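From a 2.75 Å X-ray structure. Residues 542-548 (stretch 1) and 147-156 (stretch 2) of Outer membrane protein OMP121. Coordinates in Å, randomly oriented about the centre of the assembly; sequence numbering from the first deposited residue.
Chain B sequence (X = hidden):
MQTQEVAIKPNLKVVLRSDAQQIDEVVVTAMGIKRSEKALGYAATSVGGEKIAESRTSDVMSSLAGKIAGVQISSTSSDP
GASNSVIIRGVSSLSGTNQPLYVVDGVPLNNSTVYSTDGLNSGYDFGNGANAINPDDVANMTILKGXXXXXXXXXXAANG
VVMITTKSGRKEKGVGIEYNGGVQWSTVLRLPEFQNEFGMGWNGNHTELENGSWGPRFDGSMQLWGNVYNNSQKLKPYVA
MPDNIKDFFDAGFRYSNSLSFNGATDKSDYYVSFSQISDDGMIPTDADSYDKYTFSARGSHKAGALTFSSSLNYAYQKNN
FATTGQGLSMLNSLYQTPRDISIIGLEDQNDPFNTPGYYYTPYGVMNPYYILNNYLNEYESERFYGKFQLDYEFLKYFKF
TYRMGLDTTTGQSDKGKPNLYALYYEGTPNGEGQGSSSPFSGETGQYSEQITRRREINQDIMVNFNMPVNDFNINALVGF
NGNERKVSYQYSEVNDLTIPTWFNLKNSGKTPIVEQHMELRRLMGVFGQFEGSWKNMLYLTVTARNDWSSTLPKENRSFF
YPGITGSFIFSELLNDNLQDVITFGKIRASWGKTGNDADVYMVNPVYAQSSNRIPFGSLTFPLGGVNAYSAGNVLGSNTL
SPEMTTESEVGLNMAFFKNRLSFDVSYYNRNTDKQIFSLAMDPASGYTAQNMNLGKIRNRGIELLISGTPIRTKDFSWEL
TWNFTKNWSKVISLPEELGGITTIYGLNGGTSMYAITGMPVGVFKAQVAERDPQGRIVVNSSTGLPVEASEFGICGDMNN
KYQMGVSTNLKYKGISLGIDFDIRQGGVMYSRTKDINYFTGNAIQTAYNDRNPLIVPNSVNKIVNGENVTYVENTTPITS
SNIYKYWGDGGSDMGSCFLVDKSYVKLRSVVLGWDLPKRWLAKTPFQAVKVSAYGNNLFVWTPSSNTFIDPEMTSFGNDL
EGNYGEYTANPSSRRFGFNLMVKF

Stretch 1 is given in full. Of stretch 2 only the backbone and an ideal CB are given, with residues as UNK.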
# COMPACT_ATOMS: atom_id res chain seq x y z
N VAL B 542 52.19 -2.85 16.59
CA VAL B 542 52.10 -3.21 15.18
C VAL B 542 50.78 -3.94 14.94
O VAL B 542 50.54 -4.99 15.54
CB VAL B 542 53.29 -4.09 14.75
CG1 VAL B 542 53.01 -4.72 13.42
CG2 VAL B 542 54.51 -3.25 14.68
N THR B 543 49.94 -3.39 14.06
CA THR B 543 48.63 -3.96 13.78
C THR B 543 48.56 -4.44 12.34
O THR B 543 49.14 -3.85 11.44
CB THR B 543 47.52 -2.94 13.99
OG1 THR B 543 47.78 -1.79 13.18
CG2 THR B 543 47.44 -2.54 15.43
N ALA B 544 47.81 -5.52 12.13
CA ALA B 544 47.61 -6.10 10.81
C ALA B 544 46.26 -6.80 10.76
O ALA B 544 45.89 -7.50 11.70
CB ALA B 544 48.72 -7.09 10.46
N ARG B 545 45.54 -6.60 9.67
CA ARG B 545 44.23 -7.22 9.51
C ARG B 545 43.96 -7.48 8.05
O ARG B 545 44.20 -6.61 7.20
CB ARG B 545 43.11 -6.35 10.09
CG ARG B 545 41.75 -6.94 9.85
CD ARG B 545 40.68 -6.33 10.73
NE ARG B 545 39.39 -6.92 10.43
CZ ARG B 545 38.33 -6.86 11.22
NH1 ARG B 545 38.40 -6.23 12.36
NH2 ARG B 545 37.20 -7.45 10.85
N ASN B 546 43.46 -8.67 7.75
CA ASN B 546 42.97 -8.98 6.41
C ASN B 546 41.49 -9.30 6.50
O ASN B 546 41.07 -10.06 7.37
CB ASN B 546 43.74 -10.14 5.78
CG ASN B 546 43.53 -10.21 4.28
OD1 ASN B 546 44.31 -9.64 3.51
ND2 ASN B 546 42.46 -10.88 3.86
N ASP B 547 40.72 -8.72 5.60
CA ASP B 547 39.28 -8.88 5.58
C ASP B 547 38.86 -9.51 4.26
O ASP B 547 39.55 -9.42 3.26
CB ASP B 547 38.57 -7.54 5.75
CG ASP B 547 38.68 -7.00 7.13
OD1 ASP B 547 38.98 -7.79 8.03
OD2 ASP B 547 38.48 -5.79 7.31
N TRP B 548 37.71 -10.16 4.29
CA TRP B 548 37.06 -10.67 3.09
C TRP B 548 35.63 -10.15 3.11
O TRP B 548 34.87 -10.47 4.02
CB TRP B 548 37.07 -12.19 3.05
CG TRP B 548 38.40 -12.83 2.86
CD1 TRP B 548 38.91 -13.29 1.70
CD2 TRP B 548 39.36 -13.13 3.88
NE1 TRP B 548 40.14 -13.85 1.91
CE2 TRP B 548 40.44 -13.76 3.25
CE3 TRP B 548 39.41 -12.92 5.25
CZ2 TRP B 548 41.56 -14.18 3.94
CZ3 TRP B 548 40.53 -13.33 5.94
CH2 TRP B 548 41.59 -13.95 5.28
N UNK B 147 43.12 6.73 12.37
CA UNK B 147 42.71 5.58 11.58
C UNK B 147 43.92 4.80 11.08
O UNK B 147 43.89 4.26 9.97
CB UNK B 147 41.84 6.03 10.40
N UNK B 148 44.97 4.71 11.88
CA UNK B 148 46.18 4.01 11.49
C UNK B 148 46.39 2.69 12.22
O UNK B 148 47.24 1.91 11.81
CB UNK B 148 47.39 4.92 11.73
N UNK B 149 45.65 2.43 13.28
CA UNK B 149 45.75 1.16 13.97
C UNK B 149 44.33 0.71 14.29
O UNK B 149 43.88 0.78 15.42
CB UNK B 149 46.61 1.27 15.23
N UNK B 150 43.61 0.26 13.27
CA UNK B 150 42.21 -0.11 13.40
C UNK B 150 41.99 -1.60 13.24
O UNK B 150 40.87 -2.02 12.94
CB UNK B 150 41.37 0.65 12.37
N UNK B 151 43.02 -2.41 13.45
CA UNK B 151 42.88 -3.85 13.27
C UNK B 151 41.86 -4.46 14.21
O UNK B 151 41.34 -5.55 13.93
CB UNK B 151 44.23 -4.54 13.47
N UNK B 152 41.54 -3.80 15.31
CA UNK B 152 40.70 -4.43 16.30
C UNK B 152 39.23 -4.34 15.94
O UNK B 152 38.46 -5.25 16.25
CB UNK B 152 40.94 -3.80 17.67
N UNK B 153 38.81 -3.27 15.28
CA UNK B 153 37.40 -3.09 15.00
C UNK B 153 37.06 -3.11 13.53
O UNK B 153 35.87 -3.19 13.19
CB UNK B 153 36.92 -1.77 15.61
N UNK B 154 38.04 -3.04 12.65
CA UNK B 154 37.79 -3.26 11.24
C UNK B 154 37.57 -1.98 10.46
O UNK B 154 37.88 -0.87 10.91
CB UNK B 154 36.58 -4.17 11.07
N UNK B 155 36.99 -2.15 9.27
CA UNK B 155 36.93 -1.06 8.31
C UNK B 155 36.18 0.13 8.86
O UNK B 155 36.61 1.28 8.68
CB UNK B 155 36.28 -1.53 7.01
N UNK B 156 35.07 -0.11 9.56
CA UNK B 156 34.27 1.01 10.04
C UNK B 156 35.05 1.92 10.96
O UNK B 156 34.63 3.06 11.19
CB UNK B 156 33.02 0.50 10.76

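Residues 542-548 are part of one strand, and the side chains that turn toward the second stretch are those of Thr543, Arg545 and Asp547. They offer, in order, a small hydroxyl-bearing surface, a long extended arginine and a carboxylate. Arg545 NE is bound to Asp547 OD1 in a salt bridge (2.6 Å), which helps to orient the guanidinium.

Positions 147 and 148 give little to reason from. No atom of the strand lies within 5.5 Å of either ideal CB, so this partner excludes few residue types; both are alanine, Ala147 and Ala148.

At position 149 the CA-to-CB bond points sideways, and the ideal CB lies 3.9 Å from Thr543 OG1. A small residue fits without strain, and a polar one could also be accommodated beside the hydroxyl. The deposited residue is Ala149, whose CA and methyl both pack against Thr543 OG1 (CA to OG1 3.7 Å, CB to OG1 3.9 Å).

Position 150 points away, and the strand sets no requirement on its side chain. The backbone matters more, because the carbonyl O of 150 accepts a hydrogen bond from the N of 154 (3.0 Å) and closes a turn. The residue is Thr150, with chi1 in the p well.

Position 151 is the centre of the contact, its CA lying nearest to that of Arg545. CA-to-CB points toward the strand, and the ideal CB is already 3.7 Å from Thr543 CB, 3.8 Å from Ala544 O and 4.0 Å from Arg545 CB. With three neighbours this close, a small side chain is the natural expectation: alanine fills the space, while glycine would leave the methyl contacts unmade. Ala151 is found. Its carbonyl O receives a weak hydrogen bond from Arg545 NH1 (3.4 Å), near the plane of the guanidinium, an interaction that depends on the backbone and not on the residue type.

Positions 152 and 153 both point away, with nothing of the strand near either ideal CB, so large side chains are not excluded by the strand. They are Leu152 and Tyr153, whose side chains do not reach it; their contacts run through the backbone, Arg545 NH1 lying 4.0 Å from Leu152 O and 3.6 Å from Tyr153 C.

Position 154 is the most restrictive. Phi/psi of 95/-163° would jam a CB against the preceding carbonyl O, which by itself calls for glycine, and the ideal CB would also sit only 3.0 Å from Arg545 NH1. Gly154 resolves both problems, and its CA lies over one face of the guanidinium. Gly154 N is 3.2 Å from Arg545 NH1, but both are donors and no hydrogen bond joins them.

At position 155 the CA-to-CB bond points sideways, and the ideal CB lies 4.8 Å from Asp547 OD2, so a small or polar residue would suit. Ser155 is present, chi1 p. A water bridges the stretches, its O accepting from Ser155 N (2.6 Å) and donating to Asp547 OD2 (3.0 Å).

Position 156 is out of reach, and the strand sets no limit on it; Arg156 is deposited and makes no contact with the strand.

Stretch 2 (147-156) AAATALYGSR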
# COMPACT_ATOMS: atom_id res chain seq x y z
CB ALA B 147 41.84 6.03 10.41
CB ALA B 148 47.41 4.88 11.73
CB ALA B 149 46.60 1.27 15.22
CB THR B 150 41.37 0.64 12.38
OG1 THR B 150 41.95 0.48 11.09
CG2 THR B 150 41.32 2.10 12.72
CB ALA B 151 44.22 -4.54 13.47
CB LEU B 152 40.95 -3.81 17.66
CG LEU B 152 40.97 -4.77 18.84
CD1 LEU B 152 41.96 -5.87 18.56
CD2 LEU B 152 41.39 -4.03 20.06
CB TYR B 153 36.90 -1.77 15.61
CG TYR B 153 37.37 -1.55 17.01
CD1 TYR B 153 36.80 -2.23 18.07
CD2 TYR B 153 38.39 -0.64 17.27
CE1 TYR B 153 37.24 -2.02 19.36
CE2 TYR B 153 38.83 -0.42 18.56
CZ TYR B 153 38.25 -1.10 19.60
OH TYR B 153 38.69 -0.88 20.88
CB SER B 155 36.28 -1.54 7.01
OG SER B 155 34.94 -1.89 7.23
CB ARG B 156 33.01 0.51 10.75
CG ARG B 156 32.11 -0.31 9.88
CD ARG B 156 30.90 -0.74 10.63
NE ARG B 156 31.12 -1.97 11.37
CZ ARG B 156 30.17 -2.57 12.06
NH1 ARG B 156 28.96 -2.06 12.10
NH2 ARG B 156 30.43 -3.69 12.71
O HOH W 1 36.09 -4.50 8.59
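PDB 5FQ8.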